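Local coordinates for putative uncharacterized protein (Bacillus anthracis, PDB 3LNO), which is of unknown function but belongs to the DUF59 family and probably takes part in iron-sulfur cluster assembly, at residues 50-55 / 83-88; 21-26 / 57-62; 15-20 / 27-32. All blocks are in the same frame, centred on the assembly; numbering follows the deposited sequence.

Contact 1: 50-55 / 83-88; sequences MTMTSI and VNVVWN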
loop_
_atom_site.group_PDB
_atom_site.type_symbol
_atom_site.label_atom_id
_atom_site.label_comp_id
_atom_site.label_asym_id
_atom_site.label_seq_id
_atom_site.Cartn_x
_atom_site.Cartn_y
_atom_site.Cartn_z
HETATM N N MSE A 50 2.191 1.840 -6.057
HETATM C CA MSE A 50 2.148 2.849 -5.024
HETATM C C MSE A 50 3.149 3.951 -5.314
HETATM O O MSE A 50 3.983 3.840 -6.229
HETATM C CB MSE A 50 2.442 2.207 -3.668
HETATM C CG MSE A 50 3.874 1.705 -3.532
HETATM SE SE MSE A 50 4.122 0.834 -1.777
HETATM C CE MSE A 50 3.748 2.337 -0.566
ATOM N N THR A 51 3.048 5.030 -4.552
ATOM C CA THR A 51 4.036 6.101 -4.639
ATOM C C THR A 51 4.614 6.374 -3.247
ATOM O O THR A 51 4.320 5.637 -2.312
ATOM C CB THR A 51 3.430 7.354 -5.250
ATOM O OG1 THR A 51 4.487 8.258 -5.578
ATOM C CG2 THR A 51 2.466 8.031 -4.268
HETATM N N MSE A 52 5.469 7.383 -3.110
HETATM C CA MSE A 52 5.988 7.779 -1.797
HETATM C C MSE A 52 5.568 9.213 -1.538
HETATM O O MSE A 52 5.043 9.875 -2.438
HETATM C CB MSE A 52 7.504 7.694 -1.776
HETATM C CG MSE A 52 8.018 6.298 -2.075
HETATM SE SE MSE A 52 7.685 5.187 -0.521
HETATM C CE MSE A 52 7.311 3.528 -1.494
ATOM N N THR A 53 5.798 9.714 -0.333
ATOM C CA THR A 53 5.414 11.097 -0.056
ATOM C C THR A 53 6.211 12.137 -0.859
ATOM O O THR A 53 5.742 13.250 -1.064
ATOM C CB THR A 53 5.482 11.425 1.436
ATOM O OG1 THR A 53 6.804 11.160 1.928
ATOM C CG2 THR A 53 4.499 10.577 2.187
ATOM N N SER A 54 7.406 11.760 -1.309
ATOM C CA SER A 54 8.313 12.647 -2.051
ATOM C C SER A 54 9.323 11.789 -2.795
ATOM O O SER A 54 9.712 10.726 -2.300
ATOM C CB SER A 54 9.085 13.576 -1.098
ATOM O OG SER A 54 9.838 12.815 -0.150
ATOM N N ILE A 55 9.749 12.240 -3.972
ATOM C CA ILE A 55 10.784 11.534 -4.716
ATOM C C ILE A 55 12.006 11.294 -3.830
ATOM O O ILE A 55 12.659 10.250 -3.925
ATOM C CB ILE A 55 11.225 12.299 -5.969
ATOM C CG1 ILE A 55 10.058 12.438 -6.943
ATOM C CG2 ILE A 55 12.353 11.554 -6.667
ATOM C CD1 ILE A 55 10.028 11.342 -7.975
ATOM N N VAL A 83 5.872 -4.928 -6.395
ATOM C CA VAL A 83 5.561 -3.574 -5.946
ATOM C C VAL A 83 6.110 -2.614 -6.964
ATOM O O VAL A 83 7.330 -2.549 -7.159
ATOM C CB VAL A 83 6.148 -3.246 -4.563
ATOM C CG1 VAL A 83 5.693 -1.873 -4.116
ATOM C CG2 VAL A 83 5.715 -4.280 -3.532
ATOM N N ASN A 84 5.224 -1.895 -7.652
ATOM C CA ASN A 84 5.721 -0.906 -8.612
ATOM C C ASN A 84 5.552 0.466 -8.020
ATOM O O ASN A 84 4.429 0.893 -7.725
ATOM C CB ASN A 84 5.007 -0.985 -9.957
ATOM C CG ASN A 84 5.318 -2.275 -10.713
ATOM O OD1 ASN A 84 6.419 -2.834 -10.617
ATOM N ND2 ASN A 84 4.342 -2.748 -11.479
ATOM N N VAL A 85 6.668 1.149 -7.829
ATOM C CA VAL A 85 6.642 2.489 -7.260
ATOM C C VAL A 85 6.573 3.528 -8.401
ATOM O O VAL A 85 7.458 3.579 -9.263
ATOM C CB VAL A 85 7.882 2.703 -6.434
ATOM C CG1 VAL A 85 7.950 4.119 -5.949
ATOM C CG2 VAL A 85 7.920 1.687 -5.262
ATOM N N VAL A 86 5.513 4.334 -8.431
ATOM C CA VAL A 86 5.356 5.290 -9.523
ATOM C C VAL A 86 5.345 6.699 -8.961
ATOM O O VAL A 86 5.296 6.883 -7.751
ATOM C CB VAL A 86 4.099 4.996 -10.389
ATOM C CG1 VAL A 86 4.185 3.580 -10.966
ATOM C CG2 VAL A 86 2.822 5.176 -9.591
ATOM N N TRP A 87 5.435 7.686 -9.842
ATOM C CA TRP A 87 5.535 9.077 -9.434
ATOM C C TRP A 87 4.435 9.901 -10.103
ATOM O O TRP A 87 4.370 11.125 -9.954
ATOM C CB TRP A 87 6.933 9.609 -9.773
ATOM C CG TRP A 87 7.958 8.771 -9.098
ATOM C CD1 TRP A 87 8.811 7.879 -9.682
ATOM C CD2 TRP A 87 8.191 8.688 -7.681
ATOM N NE1 TRP A 87 9.568 7.263 -8.718
ATOM C CE2 TRP A 87 9.211 7.744 -7.484
ATOM C CE3 TRP A 87 7.633 9.324 -6.565
ATOM C CZ2 TRP A 87 9.682 7.411 -6.214
ATOM C CZ3 TRP A 87 8.108 9.001 -5.308
ATOM C CH2 TRP A 87 9.113 8.045 -5.142
ATOM N N ASN A 88 3.555 9.212 -10.825
ATOM C CA ASN A 88 2.484 9.880 -11.544
ATOM C C ASN A 88 1.178 9.140 -11.400
ATOM O O ASN A 88 1.124 7.942 -11.677
ATOM C CB ASN A 88 2.827 9.943 -13.027
ATOM C CG ASN A 88 3.190 11.318 -13.469
ATOM O OD1 ASN A 88 2.350 12.226 -13.464
ATOM N ND2 ASN A 88 4.449 11.499 -13.846
#
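The carbonyl O of Met50 is gripped twice by the segment 83-88. Val86 N donates to Met50 O at 2.7 Å, with an N-H...O angle of 162°. The CA-H of Val85 adds a weaker contact to the same oxygen. Met50 N in turn donates to Asn84 O at 2.9 Å. This is a parallel beta bridge, with Met50 opposite Val85. Beyond it the pairing passes from backbone to side chain. Thr51 OG1, anti to its own backbone N (chi1 -168°), donates to Val86 O at 2.7 Å. The donor lies 16° from that carbonyl plane.

The indole of Trp87 packs against the segment 50-55 beyond the bridge. Ile55 CD1 sits over one face, 3.6 Å from the centroid of the five-membered ring of Trp87, as a CH-pi contact. Val85 CG1, of the same segment as Trp87, lies over the opposite face, offset toward the rim, so an aliphatic group stands over each face. Met52 comes in obliquely, its CG 3.7 Å from Trp87 CH2. Both Met50 and Met52 are selenomethionines. Met50 SE packs 3.9 Å from Val83 CG1, and Met52 CE lies near Val85 CG2.

The contact joins the end of strand 46-50 and the loop after it to strand 81-85, an outermost strand of the mixed three-stranded sheet. Helix 60-74 packs on the sheet through Ile63, which meets Met50 and Met52, and through Val64 and Val67, which meet Val85 and Val83. Tyr36 of strand 35-40 touches Thr51 and Val86.

Contact 2: 21-26 / 57-62; sequences IDPELG and CPMAGQ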
loop_
_atom_site.group_PDB
_atom_site.type_symbol
_atom_site.label_atom_id
_atom_site.label_comp_id
_atom_site.label_asym_id
_atom_site.label_seq_id
_atom_site.Cartn_x
_atom_site.Cartn_y
_atom_site.Cartn_z
ATOM N N ILE A 21 3.672 0.680 7.846
ATOM C CA ILE A 21 3.727 2.057 8.326
ATOM C C ILE A 21 4.770 2.891 7.579
ATOM O O ILE A 21 5.880 2.420 7.329
ATOM C CB ILE A 21 4.074 2.090 9.839
ATOM C CG1 ILE A 21 3.298 1.002 10.596
ATOM C CG2 ILE A 21 3.750 3.441 10.442
ATOM C CD1 ILE A 21 1.804 1.084 10.380
ATOM N N ASP A 22 4.438 4.133 7.232
ATOM C CA ASP A 22 5.494 5.083 6.840
ATOM C C ASP A 22 6.188 5.603 8.102
ATOM O O ASP A 22 5.594 6.358 8.856
ATOM C CB ASP A 22 4.934 6.254 6.028
ATOM C CG ASP A 22 6.025 7.265 5.618
ATOM O OD1 ASP A 22 5.751 8.154 4.789
ATOM O OD2 ASP A 22 7.167 7.162 6.105
ATOM N N PRO A 23 7.448 5.199 8.335
ATOM C CA PRO A 23 8.081 5.504 9.623
ATOM C C PRO A 23 8.164 7.005 9.933
ATOM O O PRO A 23 8.008 7.405 11.085
ATOM C CB PRO A 23 9.485 4.905 9.483
ATOM C CG PRO A 23 9.372 3.897 8.393
ATOM C CD PRO A 23 8.338 4.439 7.439
ATOM N N GLU A 24 8.397 7.826 8.922
ATOM C CA GLU A 24 8.498 9.261 9.138
ATOM C C GLU A 24 7.178 9.898 9.592
ATOM O O GLU A 24 7.185 10.876 10.330
ATOM C CB GLU A 24 9.017 9.940 7.871
ATOM C CG GLU A 24 10.389 9.427 7.432
ATOM C CD GLU A 24 10.612 9.544 5.931
ATOM O OE1 GLU A 24 9.734 9.083 5.160
ATOM O OE2 GLU A 24 11.666 10.091 5.527
ATOM N N LEU A 25 6.042 9.352 9.166
ATOM C CA LEU A 25 4.777 9.950 9.575
ATOM C C LEU A 25 4.026 9.185 10.641
ATOM O O LEU A 25 3.074 9.709 11.207
ATOM C CB LEU A 25 3.865 10.163 8.380
ATOM C CG LEU A 25 4.299 11.315 7.503
ATOM C CD1 LEU A 25 3.479 11.316 6.223
ATOM C CD2 LEU A 25 4.164 12.640 8.284
ATOM N N GLY A 26 4.427 7.949 10.908
ATOM C CA GLY A 26 3.705 7.129 11.869
ATOM C C GLY A 26 2.286 6.791 11.428
ATOM O O GLY A 26 1.423 6.554 12.267
ATOM N N CYS A 57 12.109 10.737 -0.644
ATOM C CA CYS A 57 11.811 9.824 0.469
ATOM C C CYS A 57 12.788 8.676 0.669
ATOM O O CYS A 57 12.891 7.781 -0.165
ATOM C CB CYS A 57 10.398 9.266 0.355
ATOM S SG CYS A 57 9.938 8.265 1.781
ATOM N N PRO A 58 13.486 8.689 1.808
ATOM C CA PRO A 58 14.582 7.763 2.112
ATOM C C PRO A 58 14.088 6.387 2.549
ATOM O O PRO A 58 14.833 5.411 2.431
ATOM C CB PRO A 58 15.299 8.447 3.285
ATOM C CG PRO A 58 14.656 9.828 3.415
ATOM C CD PRO A 58 13.293 9.686 2.870
HETATM N N MSE A 59 12.853 6.310 3.040
HETATM C CA MSE A 59 12.302 5.049 3.542
HETATM C C MSE A 59 11.730 4.155 2.433
HETATM O O MSE A 59 11.145 3.103 2.700
HETATM C CB MSE A 59 11.241 5.327 4.614
HETATM C CG MSE A 59 11.796 5.939 5.902
HETATM SE SE MSE A 59 13.153 4.821 6.764
HETATM C CE MSE A 59 13.727 6.024 8.205
ATOM N N ALA A 60 11.904 4.561 1.182
ATOM C CA ALA A 60 11.257 3.845 0.087
ATOM C C ALA A 60 11.648 2.371 0.052
ATOM O O ALA A 60 10.807 1.500 -0.183
ATOM C CB ALA A 60 11.562 4.511 -1.246
ATOM N N GLY A 61 12.926 2.087 0.267
ATOM C CA GLY A 61 13.396 0.711 0.230
ATOM C C GLY A 61 12.778 -0.109 1.340
ATOM O O GLY A 61 12.337 -1.225 1.126
ATOM N N GLN A 62 12.730 0.459 2.538
ATOM C CA GLN A 62 12.136 -0.231 3.678
ATOM C C GLN A 62 10.622 -0.437 3.526
ATOM O O GLN A 62 10.081 -1.450 3.956
ATOM C CB GLN A 62 12.435 0.523 4.968
ATOM C CG GLN A 62 11.944 -0.202 6.207
ATOM C CD GLN A 62 12.130 0.612 7.469
ATOM O OE1 GLN A 62 13.059 1.422 7.571
ATOM N NE2 GLN A 62 11.247 0.402 8.444
#
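The backbones stay well apart between Pro23 and Met59, the nearest pair of CA atoms at 7.4 Å, and no hydrogen bond crosses. An Asx turn at Asp22 faces a type I beta turn from Cys57 to Ala60 that leads into helix 60-74, with Met59 at the N-cap position. In the Asx turn Asp22 OD2 accepts from Glu24 N at 3.1 Å, the donor standing above the carboxylate plane. Asp22 O also accepts from Gly26 N, which closes the loop further.

The side chains of Pro23 and Glu24 bridge the two segments. Pro23 CG meets CG of Met59, also a selenomethionine, at 4.0 Å, and the two side chains cross at a slant. Gln62, extended from its CG, slides past Pro23 in the opposite direction and brings NE2 near the same CG. Glu24 has CG anti to its carbonyl carbon (chi1 -59°). The chain runs on extended beyond CG, and its carboxylate meets Cys57 and Pro58. Glu24 CD lies 3.8 Å from Met59 CG.

This is a surface contact between the loop after strand 21-22 and the approach to the helix. Asp22 is buried and touches Thr53 and Leu32, while Cys57 is buried against Met52. The two oxygens of Glu24 divide between neighbours: Glu24 OE1 lies 3.5 Å from Cys57 SG, and Glu24 OE2 lies 3.1 Å from Pro58 CD.

Contact 3: 15-20 / 27-32; sequences ANLEAV and VDIVNL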
loop_
_atom_site.group_PDB
_atom_site.type_symbol
_atom_site.label_atom_id
_atom_site.label_comp_id
_atom_site.label_asym_id
_atom_site.label_seq_id
_atom_site.Cartn_x
_atom_site.Cartn_y
_atom_site.Cartn_z
ATOM N N ALA A 15 -6.494 -4.325 2.515
ATOM C CA ALA A 15 -6.753 -4.161 3.952
ATOM C C ALA A 15 -5.517 -4.547 4.760
ATOM O O ALA A 15 -5.201 -3.936 5.778
ATOM C CB ALA A 15 -8.005 -5.036 4.418
ATOM N N ASN A 16 -4.795 -5.556 4.305
ATOM C CA ASN A 16 -3.616 -5.972 5.064
ATOM C C ASN A 16 -2.456 -4.971 4.971
ATOM O O ASN A 16 -1.552 -4.977 5.804
ATOM C CB ASN A 16 -3.185 -7.379 4.656
ATOM C CG ASN A 16 -3.958 -8.433 5.405
ATOM O OD1 ASN A 16 -3.554 -8.851 6.494
ATOM N ND2 ASN A 16 -5.098 -8.852 4.843
ATOM N N LEU A 17 -2.490 -4.104 3.957
ATOM C CA LEU A 17 -1.466 -3.072 3.795
ATOM C C LEU A 17 -1.578 -1.997 4.891
ATOM O O LEU A 17 -0.692 -1.149 5.046
ATOM C CB LEU A 17 -1.562 -2.456 2.400
ATOM C CG LEU A 17 -1.141 -3.384 1.245
ATOM C CD1 LEU A 17 -1.316 -2.652 -0.084
ATOM C CD2 LEU A 17 0.346 -3.813 1.425
ATOM N N GLU A 18 -2.640 -2.047 5.684
ATOM C CA GLU A 18 -2.711 -1.153 6.852
ATOM C C GLU A 18 -1.673 -1.480 7.899
ATOM O O GLU A 18 -1.471 -0.697 8.827
ATOM C CB GLU A 18 -4.075 -1.192 7.527
ATOM C CG GLU A 18 -5.141 -0.565 6.686
ATOM C CD GLU A 18 -6.488 -0.621 7.343
ATOM O OE1 GLU A 18 -6.920 -1.723 7.758
ATOM O OE2 GLU A 18 -7.111 0.454 7.441
ATOM N N ALA A 19 -1.030 -2.637 7.784
ATOM C CA ALA A 19 0.019 -2.997 8.738
ATOM C C ALA A 19 1.377 -2.507 8.286
ATOM O O ALA A 19 2.377 -2.811 8.928
ATOM C CB ALA A 19 0.053 -4.504 8.956
ATOM N N VAL A 20 1.435 -1.794 7.160
ATOM C CA VAL A 20 2.714 -1.230 6.669
ATOM C C VAL A 20 2.743 0.267 6.991
ATOM O O VAL A 20 1.919 1.037 6.486
ATOM C CB VAL A 20 2.857 -1.399 5.128
ATOM C CG1 VAL A 20 4.125 -0.721 4.628
ATOM C CG2 VAL A 20 2.788 -2.897 4.700
ATOM N N VAL A 27 2.052 6.746 10.114
ATOM C CA VAL A 27 0.726 6.458 9.566
ATOM C C VAL A 27 0.884 5.386 8.501
ATOM O O VAL A 27 1.901 5.369 7.800
ATOM C CB VAL A 27 0.067 7.749 8.993
ATOM C CG1 VAL A 27 -1.174 7.443 8.161
ATOM C CG2 VAL A 27 -0.316 8.671 10.139
ATOM N N ASP A 28 -0.078 4.472 8.385
ATOM C CA ASP A 28 0.060 3.379 7.416
ATOM C C ASP A 28 -0.135 3.868 5.994
ATOM O O ASP A 28 -0.773 4.896 5.768
ATOM C CB ASP A 28 -0.904 2.244 7.705
ATOM C CG ASP A 28 -2.351 2.626 7.446
ATOM O OD1 ASP A 28 -2.761 2.681 6.255
ATOM O OD2 ASP A 28 -3.086 2.860 8.441
ATOM N N ILE A 29 0.386 3.118 5.031
ATOM C CA ILE A 29 0.425 3.605 3.656
ATOM C C ILE A 29 -0.961 3.709 3.018
ATOM O O ILE A 29 -1.181 4.479 2.082
ATOM C CB ILE A 29 1.386 2.750 2.797
ATOM C CG1 ILE A 29 0.895 1.304 2.701
ATOM C CG2 ILE A 29 2.759 2.762 3.419
ATOM C CD1 ILE A 29 1.724 0.420 1.749
ATOM N N VAL A 30 -1.883 2.884 3.487
ATOM C CA VAL A 30 -3.263 2.941 3.046
ATOM C C VAL A 30 -3.897 4.278 3.476
ATOM O O VAL A 30 -4.369 5.061 2.628
ATOM C CB VAL A 30 -4.059 1.713 3.576
ATOM C CG1 VAL A 30 -5.561 1.937 3.471
ATOM C CG2 VAL A 30 -3.668 0.477 2.783
ATOM N N ASN A 31 -3.868 4.564 4.779
ATOM C CA ASN A 31 -4.424 5.828 5.266
ATOM C C ASN A 31 -3.690 7.061 4.728
ATOM O O ASN A 31 -4.288 8.117 4.576
ATOM C CB ASN A 31 -4.560 5.838 6.797
ATOM C CG ASN A 31 -5.755 5.019 7.273
ATOM O OD1 ASN A 31 -5.585 3.903 7.757
ATOM N ND2 ASN A 31 -6.974 5.566 7.120
ATOM N N LEU A 32 -2.415 6.912 4.371
ATOM C CA LEU A 32 -1.730 8.033 3.740
ATOM C C LEU A 32 -2.190 8.320 2.311
ATOM O O LEU A 32 -1.961 9.407 1.802
ATOM C CB LEU A 32 -0.220 7.833 3.722
ATOM C CG LEU A 32 0.510 8.245 4.997
ATOM C CD1 LEU A 32 2.002 8.007 4.813
ATOM C CD2 LEU A 32 0.226 9.705 5.359
#
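Val20 and Ile29 join across the tight side of this contact, where the 3-10 segment 17-19, following helix 3-16, meets a short, weakly bonded helix at about 29-32, N-capped by Asp28. Ile29 N donates to Val20 O at 3.0 Å. The Asp28 CA-H approaches the same oxygen. Around this bond the packing is apolar. Ile29 CG1 lies between its backbone N and carbonyl carbon (chi1 63°), and Ile29 CD1 beyond it rests 3.9 Å from Val20 CG1. Val30 CG2 presses on Leu17 CB at 3.6 Å. Leu17, Val20 and Ile29 are buried, and their other neighbours include Leu71, Val70 and Val67 of helix 60-74. Val35 of strand 35-40 touches Leu17 and Ile29.

The outer side is polar, and the side chain of Glu18 is more loosely placed there. Glu18 is exposed and lies beside Asp28, both side chains pointing the same way with their carboxylate planes 76° apart. Their nearest charged oxygens, Glu18 OE2 and Asp28 OD2, are 4.8 Å apart. This may slightly raise the proton affinity of Glu18, while the cap bond should favour the charged form of Asp28. The aliphatic part of Glu18 packs, with Glu18 CG 4.0 Å from Val30 CB. Asp28 turns its carboxylate to the start of the short helix: Asn31 N donates to Asp28 OD1 at 2.6 Å, from above the carboxylate plane.

Overall arrangement
Both segments of contact 3 come before those of contact 1 in the chain, and contact 2 alternates with each. The centres of contacts 1 and 3 are about 15 Å apart, and the centre of contact 2 lies about 12 Å from each. Helix 60-74 links all three: contact 2 includes its start, and side chains from contacts 1 and 3 pack against it. Contacts 2 and 3 share the small sheet of strands 21-22 and 27-28, with a probable hydrogen bond from Asp22 N to Val27 O. Met50 of contact 1 also meets Ile29 of contact 3. The contacts thus tie the N-terminal helix, both sheets and helix 60-74 into one compact alpha-beta domain.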